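Local coordinates for protein CSP3 (Bacillus subtilis, PDB 5FIG) that probably stores Cu(I) in the bacterial cytosol, binding it at high capacity, and protects the cell against copper toxicity, at residues A7-C12 against T98-C103; C19-F23 against D42-A46; H34-C38 against H84-C89; C74-T79 against C92-F97. All coordinates share one frame. Where two conformers were deposited one is given. Residue numbers count along the deposited sequence, not the author numbering.

Contact 1 (A7-C12 against T98-C103); sequences ACIEAC and TCAEQC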
loop_
_atom_site.group_PDB
_atom_site.type_symbol
_atom_site.label_atom_id
_atom_site.label_comp_id
_atom_site.label_asym_id
_atom_site.label_seq_id
_atom_site.Cartn_x
_atom_site.Cartn_y
_atom_site.Cartn_z
ATOM N N ALA B 7 15.144 7.576 -13.078
ATOM C CA ALA B 7 16.217 7.000 -12.271
ATOM C C ALA B 7 15.866 6.724 -10.800
ATOM O O ALA B 7 16.270 5.702 -10.176
ATOM C CB ALA B 7 17.479 7.881 -12.340
ATOM N N CYS B 8 15.169 7.668 -10.157
ATOM C CA CYS B 8 14.808 7.515 -8.782
ATOM C C CYS B 8 13.780 6.374 -8.650
ATOM O O CYS B 8 13.846 5.561 -7.716
ATOM C CB CYS B 8 14.183 8.795 -8.218
ATOM S SG CYS B 8 13.882 8.750 -6.479
ATOM N N ILE B 9 12.823 6.356 -9.568
ATOM C CA ILE B 9 11.879 5.227 -9.649
ATOM C C ILE B 9 12.608 3.909 -9.695
ATOM O O ILE B 9 12.279 2.977 -8.984
ATOM C CB ILE B 9 10.868 5.400 -10.791
ATOM C CG1 ILE B 9 9.897 6.543 -10.454
ATOM C CG2 ILE B 9 10.096 4.101 -11.061
ATOM C CD1 ILE B 9 9.149 7.105 -11.647
ATOM N N GLU B 10 13.575 3.801 -10.582
ATOM C CA GLU B 10 14.337 2.569 -10.667
ATOM C C GLU B 10 15.029 2.186 -9.400
ATOM O O GLU B 10 15.088 1.021 -9.071
ATOM C CB GLU B 10 15.381 2.689 -11.762
ATOM C CG GLU B 10 16.049 1.409 -12.229
ATOM C CD GLU B 10 15.094 0.415 -12.843
ATOM O OE1 GLU B 10 13.884 0.735 -12.996
ATOM O OE2 GLU B 10 15.546 -0.670 -13.256
ATOM N N ALA B 11 15.653 3.160 -8.761
ATOM C CA ALA B 11 16.295 2.894 -7.462
ATOM C C ALA B 11 15.327 2.450 -6.385
ATOM O O ALA B 11 15.638 1.549 -5.601
ATOM C CB ALA B 11 17.068 4.086 -6.999
ATOM N N CYS B 12 14.135 3.046 -6.361
ATOM C CA CYS B 12 13.093 2.625 -5.422
ATOM C C CYS B 12 12.617 1.196 -5.724
ATOM O O CYS B 12 12.434 0.365 -4.798
ATOM C CB CYS B 12 11.878 3.563 -5.466
ATOM S SG CYS B 12 12.188 5.178 -4.743
ATOM N N THR B 98 21.620 3.618 -2.023
ATOM C CA THR B 98 21.440 4.163 -3.344
ATOM C C THR B 98 20.113 4.861 -3.480
ATOM O O THR B 98 20.003 5.910 -4.091
ATOM C CB THR B 98 21.600 3.029 -4.392
ATOM O OG1 THR B 98 22.959 2.607 -4.346
ATOM C CG2 THR B 98 21.227 3.520 -5.786
ATOM N N CYS B 99 19.072 4.195 -2.990
ATOM C CA CYS B 99 17.750 4.745 -3.054
ATOM C C CYS B 99 17.669 6.050 -2.234
ATOM O O CYS B 99 17.107 7.012 -2.724
ATOM C CB CYS B 99 16.744 3.723 -2.582
ATOM S SG CYS B 99 15.061 4.286 -2.802
ATOM N N ALA B 100 18.262 6.076 -1.050
ATOM C CA ALA B 100 18.247 7.291 -0.257
ATOM C C ALA B 100 18.878 8.472 -0.950
ATOM O O ALA B 100 18.298 9.535 -0.992
ATOM C CB ALA B 100 18.931 7.062 1.073
ATOM N N GLU B 101 20.024 8.248 -1.606
ATOM C CA GLU B 101 20.626 9.294 -2.352
ATOM C C GLU B 101 19.816 9.796 -3.538
ATOM O O GLU B 101 19.683 10.978 -3.751
ATOM C CB GLU B 101 22.013 8.834 -2.785
ATOM C CG GLU B 101 22.774 9.884 -3.564
ATOM C CD GLU B 101 23.548 10.875 -2.675
ATOM O OE1 GLU B 101 23.493 10.923 -1.438
ATOM O OE2 GLU B 101 24.200 11.716 -3.231
ATOM N N GLN B 102 19.175 8.879 -4.276
ATOM C CA GLN B 102 18.347 9.311 -5.374
ATOM C C GLN B 102 17.123 10.085 -4.869
ATOM O O GLN B 102 16.658 11.037 -5.501
ATOM C CB GLN B 102 17.881 8.089 -6.193
ATOM C CG GLN B 102 18.986 7.485 -7.066
ATOM C CD GLN B 102 19.225 8.238 -8.374
ATOM O OE1 GLN B 102 18.440 9.059 -8.813
ATOM N NE2 GLN B 102 20.382 8.081 -8.906
ATOM N N CYS B 103 16.544 9.584 -3.790
ATOM C CA CYS B 103 15.349 10.256 -3.194
ATOM C C CYS B 103 15.696 11.646 -2.665
ATOM O O CYS B 103 14.871 12.558 -2.789
ATOM C CB CYS B 103 14.740 9.375 -2.107
ATOM S SG CYS B 103 13.756 8.025 -2.811
#
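Segments 7-12 and 98-103, on the first and last helices of the chain, run antiparallel, with axes 8.7 Å apart at closest and directions 153° apart, and sulfur dominates the inner side of their interface. T98 begins the contact from its margin, its CG2 4.4 Å from A11 CB. One residue on, C99 lies level with A11, their CA atoms 5.0 Å apart, and its SG sits 3.6 Å from C12 SG, a van der Waals distance far too long for a disulfide. Q102 then points at the other helix and folds its side chain across it, with CG 3.9 Å from A11 CB and OE1 3.8 Å from A7 CB. C103 closes the group, its SG meeting C8 SG at 3.7 Å and C12 SG at 3.8 Å. Two CxxxC pairs thus face each other as thiol groups, consistent with Cu(I) sites that are empty in this apo form. Helix 36-57 flanks the cluster through M56 and V53, and helix 63-81 through C70, A71 and C74.

Contact 2 (C19-F23 against D42-A46); sequences CNHCF and DRECA
Antiparallel helix packing inside a four-helix bundle joins C19-F23 of helix 6-27 to D42-A46 of helix 36-57. Both segments are regular α-helix (phi/psi near -60/-45), with axes 8.7 Å apart and directions 159° from each other; the register is set by C19 opposite D42, CA to CA 4.8 Å. C19, rotamer m, aims across the gap: its SG lies 3.7 Å from C45 SG, its CB 4.1 Å from A46 CB, and its O 3.5 Å from D42 CB. N20 starts out pointing away, but its amide bends back until OD1 is 3.3 Å from A46 CB; a water donates to N20 OD1 at 2.7 Å and, weakly, to D42 O at 3.0 Å, while ND2 bonds to Q57 of the third subunit. C22, rotamer t, brings SG to 3.2 Å from D42 OD2, the aspartate being m. C19 and C22 face a core where C89, C92 and C96 lie close by, as expected of a thiol-rich copper store. F23, also t, serves the assembly as well: its ring makes a cation-pi pair with R43 of the second subunit, and R43 makes one with F23 of that subunit, its NH2 bonding to N20 OD1 there. Within the chain, F23 CB is 4.0 Å from D42 CB, and its ring, chi2 90°, brings CE1 to 4.4 Å from R43 CB.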
loop_
_atom_site.group_PDB
_atom_site.type_symbol
_atom_site.label_atom_id
_atom_site.label_comp_id
_atom_site.label_asym_id
_atom_site.label_seq_id
_atom_site.Cartn_x
_atom_site.Cartn_y
_atom_site.Cartn_z
ATOM N N CYS B 19 14.825 -5.299 -0.278
ATOM C CA CYS B 19 14.187 -5.325 1.052
ATOM C C CYS B 19 13.238 -6.465 1.182
ATOM O O CYS B 19 13.259 -7.190 2.203
ATOM C CB CYS B 19 13.414 -3.988 1.336
ATOM S SG CYS B 19 14.547 -2.613 1.706
ATOM N N ASN B 20 12.416 -6.694 0.150
ATOM C CA ASN B 20 11.498 -7.859 0.201
ATOM C C ASN B 20 12.239 -9.210 0.213
ATOM O O ASN B 20 11.860 -10.141 0.896
ATOM C CB ASN B 20 10.489 -7.807 -0.953
ATOM C CG ASN B 20 9.409 -6.781 -0.744
ATOM O OD1 ASN B 20 9.046 -6.534 0.378
ATOM N ND2 ASN B 20 8.889 -6.174 -1.824
ATOM N N HIS B 21 13.300 -9.314 -0.598
ATOM C CA HIS B 21 14.141 -10.482 -0.557
ATOM C C HIS B 21 14.804 -10.711 0.798
ATOM O O HIS B 21 14.863 -11.848 1.278
ATOM C CB HIS B 21 15.206 -10.418 -1.689
ATOM C CG HIS B 21 14.608 -10.704 -3.038
ATOM N ND1 HIS B 21 15.306 -10.466 -4.203
ATOM C CD2 HIS B 21 13.374 -11.141 -3.433
ATOM C CE1 HIS B 21 14.568 -10.786 -5.251
ATOM N NE2 HIS B 21 13.393 -11.207 -4.816
ATOM N N CYS B 22 15.335 -9.657 1.374
ATOM C CA CYS B 22 15.965 -9.713 2.674
ATOM C C CYS B 22 14.951 -10.133 3.756
ATOM O O CYS B 22 15.232 -10.971 4.614
ATOM C CB CYS B 22 16.595 -8.336 2.997
ATOM S SG CYS B 22 17.598 -8.229 4.486
ATOM N N PHE B 23 13.751 -9.554 3.685
ATOM C CA PHE B 23 12.669 -9.922 4.610
ATOM C C PHE B 23 12.428 -11.401 4.648
ATOM O O PHE B 23 12.458 -12.042 5.726
ATOM C CB PHE B 23 11.412 -9.174 4.181
ATOM C CG PHE B 23 10.163 -9.536 4.958
ATOM C CD1 PHE B 23 9.829 -8.844 6.121
ATOM C CD2 PHE B 23 9.296 -10.522 4.496
ATOM C CE1 PHE B 23 8.666 -9.132 6.806
ATOM C CE2 PHE B 23 8.130 -10.826 5.187
ATOM C CZ PHE B 23 7.825 -10.134 6.362
ATOM N N ASP B 42 12.827 -3.717 6.881
ATOM C CA ASP B 42 12.648 -4.210 5.486
ATOM C C ASP B 42 11.198 -4.033 5.051
ATOM O O ASP B 42 10.923 -3.649 3.899
ATOM C CB ASP B 42 12.964 -5.698 5.355
ATOM C CG ASP B 42 14.447 -5.997 5.319
ATOM O OD1 ASP B 42 15.248 -5.117 4.930
ATOM O OD2 ASP B 42 14.798 -7.158 5.680
ATOM N N ARG B 43 10.275 -4.356 5.943
ATOM C CA ARG B 43 8.855 -4.175 5.648
ATOM C C ARG B 43 8.510 -2.697 5.429
ATOM O O ARG B 43 7.895 -2.326 4.419
ATOM C CB ARG B 43 7.982 -4.771 6.747
ATOM C CG ARG B 43 6.507 -4.509 6.559
ATOM C CD ARG B 43 5.689 -4.942 7.733
ATOM N NE ARG B 43 4.264 -4.778 7.501
ATOM C CZ ARG B 43 3.320 -4.964 8.408
ATOM N NH1 ARG B 43 3.613 -5.383 9.634
ATOM N NH2 ARG B 43 2.066 -4.769 8.059
ATOM N N GLU B 44 8.978 -1.844 6.346
ATOM C CA GLU B 44 8.681 -0.425 6.260
ATOM C C GLU B 44 9.275 0.211 5.008
ATOM O O GLU B 44 8.648 1.065 4.333
ATOM C CB GLU B 44 9.218 0.278 7.566
ATOM C CG GLU B 44 8.365 -0.086 8.745
ATOM C CD GLU B 44 8.627 0.875 9.886
ATOM O OE1 GLU B 44 8.942 2.046 9.620
ATOM O OE2 GLU B 44 8.582 0.434 11.056
ATOM N N CYS B 45 10.513 -0.203 4.688
ATOM C CA CYS B 45 11.251 0.415 3.578
ATOM C C CYS B 45 10.669 -0.023 2.227
ATOM O O CYS B 45 10.378 0.822 1.377
ATOM C CB CYS B 45 12.699 0.029 3.688
ATOM S SG CYS B 45 13.720 0.865 2.466
ATOM N N ALA B 46 10.356 -1.298 2.110
ATOM C CA ALA B 46 9.671 -1.786 0.874
ATOM C C ALA B 46 8.342 -1.069 0.644
ATOM O O ALA B 46 7.997 -0.650 -0.485
ATOM C CB ALA B 46 9.417 -3.257 0.949
HETATM O O HOH W 1 9.730 -6.258 3.023
#

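Contact 3 (H34-C38 against H84-C89); sequences HLSGC and HDHDHC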
loop_
_atom_site.group_PDB
_atom_site.type_symbol
_atom_site.label_atom_id
_atom_site.label_comp_id
_atom_site.label_asym_id
_atom_site.label_seq_id
_atom_site.Cartn_x
_atom_site.Cartn_y
_atom_site.Cartn_z
ATOM N N HIS B 34 18.123 -11.807 16.532
ATOM C CA HIS B 34 19.054 -10.717 16.082
ATOM C C HIS B 34 18.756 -10.032 14.737
ATOM O O HIS B 34 19.293 -8.952 14.449
ATOM C CB HIS B 34 20.505 -11.246 16.044
ATOM C CG HIS B 34 20.683 -12.456 15.170
ATOM N ND1 HIS B 34 21.017 -12.376 13.835
ATOM C CD2 HIS B 34 20.679 -13.783 15.471
ATOM C CE1 HIS B 34 21.161 -13.596 13.338
ATOM N NE2 HIS B 34 20.964 -14.469 14.309
ATOM N N LEU B 35 17.888 -10.628 13.929
ATOM C CA LEU B 35 17.465 -10.005 12.683
ATOM C C LEU B 35 16.111 -9.285 12.783
ATOM O O LEU B 35 15.646 -8.745 11.766
ATOM C CB LEU B 35 17.413 -11.053 11.577
ATOM C CG LEU B 35 18.732 -11.736 11.264
ATOM C CD1 LEU B 35 18.531 -12.875 10.290
ATOM C CD2 LEU B 35 19.724 -10.736 10.689
ATOM N N SER B 36 15.504 -9.196 13.964
ATOM C CA SER B 36 14.150 -8.675 14.041
ATOM C C SER B 36 14.061 -7.208 13.601
ATOM O O SER B 36 13.118 -6.829 12.917
ATOM C CB SER B 36 13.549 -8.905 15.415
ATOM O OG SER B 36 14.102 -8.018 16.329
ATOM N N GLY B 37 15.095 -6.418 13.922
ATOM C CA GLY B 37 15.152 -5.022 13.490
ATOM C C GLY B 37 15.240 -4.901 11.968
ATOM O O GLY B 37 14.603 -4.008 11.372
ATOM N N CYS B 38 16.044 -5.750 11.330
ATOM C CA CYS B 38 16.104 -5.774 9.852
ATOM C C CYS B 38 14.796 -6.152 9.216
ATOM O O CYS B 38 14.372 -5.563 8.258
ATOM C CB CYS B 38 17.026 -6.858 9.314
ATOM S SG CYS B 38 18.726 -6.693 9.721
ATOM N N HIS B 84 24.642 -6.879 9.423
ATOM C CA HIS B 84 24.561 -8.319 9.262
ATOM C C HIS B 84 25.182 -8.756 7.957
ATOM O O HIS B 84 25.062 -8.076 6.960
ATOM C CB HIS B 84 23.099 -8.747 9.340
ATOM C CG HIS B 84 22.452 -8.347 10.628
ATOM N ND1 HIS B 84 21.828 -7.131 10.807
ATOM C CD2 HIS B 84 22.388 -8.986 11.817
ATOM C CE1 HIS B 84 21.375 -7.052 12.045
ATOM N NE2 HIS B 84 21.728 -8.152 12.683
ATOM N N ASP B 85 25.852 -9.902 7.990
ATOM C CA ASP B 85 26.616 -10.384 6.844
ATOM C C ASP B 85 26.033 -11.607 6.103
ATOM O O ASP B 85 26.737 -12.240 5.331
ATOM C CB ASP B 85 28.072 -10.663 7.272
ATOM C CG ASP B 85 29.050 -10.623 6.089
ATOM O OD1 ASP B 85 28.826 -9.872 5.115
ATOM O OD2 ASP B 85 30.039 -11.345 6.126
ATOM N N HIS B 86 24.776 -11.968 6.326
ATOM C CA HIS B 86 24.095 -12.915 5.390
ATOM C C HIS B 86 22.659 -12.495 5.142
ATOM O O HIS B 86 22.299 -11.375 5.467
ATOM C CB HIS B 86 24.197 -14.419 5.780
ATOM C CG HIS B 86 24.113 -15.344 4.580
ATOM N ND1 HIS B 86 22.962 -16.033 4.231
ATOM C CD2 HIS B 86 25.015 -15.621 3.606
ATOM C CE1 HIS B 86 23.172 -16.725 3.125
ATOM N NE2 HIS B 86 24.415 -16.505 2.734
ATOM N N ASP B 87 21.894 -13.345 4.451
ATOM C CA ASP B 87 20.436 -13.217 4.271
ATOM C C ASP B 87 20.158 -12.043 3.393
ATOM O O ASP B 87 19.152 -11.345 3.615
ATOM C CB ASP B 87 19.691 -13.112 5.605
ATOM C CG ASP B 87 19.952 -14.285 6.494
ATOM O OD1 ASP B 87 19.607 -15.414 6.082
ATOM O OD2 ASP B 87 20.498 -14.093 7.611
ATOM N N HIS B 88 21.062 -11.786 2.429
ATOM C CA HIS B 88 20.924 -10.653 1.495
ATOM C C HIS B 88 21.025 -9.273 2.191
ATOM O O HIS B 88 20.617 -8.283 1.614
ATOM C CB HIS B 88 19.573 -10.767 0.737
ATOM C CG HIS B 88 19.515 -10.050 -0.577
ATOM N ND1 HIS B 88 20.237 -10.469 -1.682
ATOM C CD2 HIS B 88 18.790 -8.970 -0.985
ATOM C CE1 HIS B 88 19.978 -9.672 -2.706
ATOM N NE2 HIS B 88 19.097 -8.769 -2.318
ATOM N N CYS B 89 21.535 -9.215 3.424
ATOM C CA CYS B 89 21.537 -7.964 4.189
ATOM C C CYS B 89 22.522 -6.902 3.659
ATOM O O CYS B 89 22.179 -5.729 3.589
ATOM C CB CYS B 89 21.828 -8.238 5.656
ATOM S SG CYS B 89 20.500 -9.039 6.571
#
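The imidazole of H84 lies against the methyl end of L35, whose CD2 sits 3.7 Å from the ring centroid and 25° off its normal, a CH-pi contact over the face. The same ring meets C38, with SG 3.9 Å from the centroid in an oblique sulfur-aromatic approach, and its NE2 gives a weak hydrogen bond to H34 O at 3.1 Å. One histidine from the connection between helices 63-81 and 89-107 thereby touches H34 and L35, just ahead of helix 36-57, and C38 in its first turn. Beyond it the chain makes a type I' turn from H86 to C89, closed by C89 N to H86 O at 3.1 Å; the positive phi of D87 and H88 belongs to that turn. H88 takes the N-cap position, D87 brings OD2 to 3.5 Å from L35 CD1, and C89 SG reaches 4.3 Å from C38 SG. C26 of helix 6-27 backs L35, D87 and C89. Weak bonds from H84, NE2 to H34 O and ND1 to E80 O, tie the ring to two parts of the chain. C38, modelled in two conformers, is joined to C81 by a disulfide, so in that oxidised state neither sulfur is available as a thiol for Cu(I).

Contact 4 (C74-T79 against C92-F97); sequences CEACGT and CAKACF
This is a close antiparallel helix-helix contact in the core of the chain, where C74-T79 of helix 63-81 packs on C92-F97 of helix 89-107. Both segments are α-helical, their directions 159° apart and their axes only 7.9 Å from each other. G78 explains the closeness: its CA is 3.9 Å from that of A93, and an ideal CB on it would stand 2.9 Å from F97 CZ, a clash. The bare backbone is instead lidded by F97 (chi1 m), whose ring centroid lies 4.2 Å from G78 CA in a CH-pi contact over the face, with CZ 3.4 Å from G78 C. C74 faces C96, CA to CA 4.9 Å, and C74 O comes to 3.3 Å from C96 CB. C96, rotamer m, points across, its SG 3.8 Å from C77 CB, while C77 SG and C92 SG, both t, are 4.4 Å apart. G78 O lies 3.5 Å from A93 CB. At the margin T79 OG1 donates to E75 O at 2.9 Å, and the E75 carboxylate pairs with R104. Thiols turned inward toward D42, C45, C15 and C19 are in keeping with the cysteine-lined four-helix bundle of a copper storage protein.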
loop_
_atom_site.group_PDB
_atom_site.type_symbol
_atom_site.label_atom_id
_atom_site.label_comp_id
_atom_site.label_asym_id
_atom_site.label_seq_id
_atom_site.Cartn_x
_atom_site.Cartn_y
_atom_site.Cartn_z
ATOM N N CYS B 74 14.874 4.561 4.110
ATOM C CA CYS B 74 15.933 3.810 3.415
ATOM C C CYS B 74 17.266 3.925 4.153
ATOM O O CYS B 74 17.951 2.902 4.311
ATOM C CB CYS B 74 16.156 4.310 1.966
ATOM S SG CYS B 74 14.883 3.786 0.830
ATOM N N GLU B 75 17.647 5.138 4.586
ATOM C CA GLU B 75 18.913 5.360 5.337
ATOM C C GLU B 75 18.903 4.465 6.606
ATOM O O GLU B 75 19.837 3.718 6.897
ATOM C CB GLU B 75 19.165 6.919 5.639
ATOM C CG GLU B 75 19.742 7.621 4.442
ATOM C CD GLU B 75 19.911 9.113 4.639
ATOM O OE1 GLU B 75 19.738 9.593 5.766
ATOM O OE2 GLU B 75 20.203 9.816 3.641
ATOM N N ALA B 76 17.798 4.465 7.345
ATOM C CA ALA B 76 17.691 3.613 8.556
ATOM C C ALA B 76 17.718 2.111 8.274
ATOM O O ALA B 76 18.337 1.322 9.032
ATOM C CB ALA B 76 16.425 3.939 9.343
ATOM N N CYS B 77 16.999 1.692 7.237
ATOM C CA CYS B 77 16.996 0.274 6.853
ATOM C C CYS B 77 18.393 -0.186 6.462
ATOM O O CYS B 77 18.867 -1.274 6.850
ATOM C CB CYS B 77 16.019 0.051 5.727
ATOM S SG CYS B 77 15.725 -1.683 5.390
ATOM N N GLY B 78 19.049 0.636 5.671
ATOM C CA GLY B 78 20.458 0.346 5.267
ATOM C C GLY B 78 21.385 0.233 6.439
ATOM O O GLY B 78 22.241 -0.650 6.512
ATOM N N THR B 79 21.253 1.159 7.401
ATOM C CA THR B 79 22.080 1.129 8.608
ATOM C C THR B 79 21.884 -0.164 9.411
ATOM O O THR B 79 22.843 -0.775 9.855
ATOM C CB THR B 79 21.821 2.420 9.462
ATOM O OG1 THR B 79 22.155 3.565 8.661
ATOM C CG2 THR B 79 22.643 2.447 10.727
ATOM N N CYS B 92 20.980 -5.548 0.512
ATOM C CA CYS B 92 19.882 -4.702 0.885
ATOM C C CYS B 92 20.376 -3.337 1.340
ATOM O O CYS B 92 19.897 -2.341 0.871
ATOM C CB CYS B 92 19.057 -5.359 1.983
ATOM S SG CYS B 92 17.634 -4.393 2.434
ATOM N N ALA B 93 21.424 -3.325 2.172
ATOM C CA ALA B 93 22.015 -2.058 2.610
ATOM C C ALA B 93 22.496 -1.183 1.459
ATOM O O ALA B 93 22.203 0.015 1.389
ATOM C CB ALA B 93 23.146 -2.308 3.587
ATOM N N LYS B 94 23.199 -1.782 0.522
ATOM C CA LYS B 94 23.612 -1.051 -0.640
ATOM C C LYS B 94 22.468 -0.430 -1.444
ATOM O O LYS B 94 22.535 0.695 -1.847
ATOM C CB LYS B 94 24.383 -1.974 -1.554
ATOM C CG LYS B 94 25.040 -1.336 -2.748
ATOM C CD LYS B 94 25.936 -2.365 -3.463
ATOM C CE LYS B 94 26.844 -1.687 -4.431
ATOM N NZ LYS B 94 26.826 -2.390 -5.743
ATOM N N ALA B 95 21.454 -1.232 -1.723
ATOM C CA ALA B 95 20.287 -0.737 -2.473
ATOM C C ALA B 95 19.584 0.353 -1.695
ATOM O O ALA B 95 19.090 1.294 -2.287
ATOM C CB ALA B 95 19.328 -1.870 -2.810
ATOM N N CYS B 96 19.520 0.207 -0.370
ATOM C CA CYS B 96 18.912 1.249 0.467
ATOM C C CYS B 96 19.651 2.572 0.380
ATOM O O CYS B 96 19.033 3.628 0.250
ATOM C CB CYS B 96 18.836 0.781 1.922
ATOM S SG CYS B 96 17.575 -0.420 2.270
ATOM N N PHE B 97 20.959 2.519 0.444
ATOM C CA PHE B 97 21.719 3.749 0.402
ATOM C C PHE B 97 21.635 4.420 -0.963
ATOM O O PHE B 97 21.577 5.635 -1.056
ATOM C CB PHE B 97 23.142 3.517 0.868
ATOM C CG PHE B 97 23.250 3.143 2.334
ATOM C CD1 PHE B 97 22.697 3.938 3.324
ATOM C CD2 PHE B 97 24.023 2.035 2.719
ATOM C CE1 PHE B 97 22.846 3.607 4.672
ATOM C CE2 PHE B 97 24.162 1.692 4.065
ATOM C CZ PHE B 97 23.568 2.466 5.032
#

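Overall arrangement
From the N terminus, helix 6-27 supplies the first half of contact 1, whose partner arrives only on the last helix; the loop so closed contains the other three. Contact 2 comes next, closing a short loop between the first two helices. It ends before contact 4 opens, and contact 4 likewise joins helices 63-81 and 89-107 as neighbours in sequence. Contact 3 crosses both, reaching from the start of helix 36-57 to the turn ahead of the last helix. In space contact 4 is central: it touches contact 1 through C99 and C74, and contact 2 through D42, C45 and C19. Contact 3 meets contact 2 at C22 and C89, so one thiol-rich core runs along the bundle.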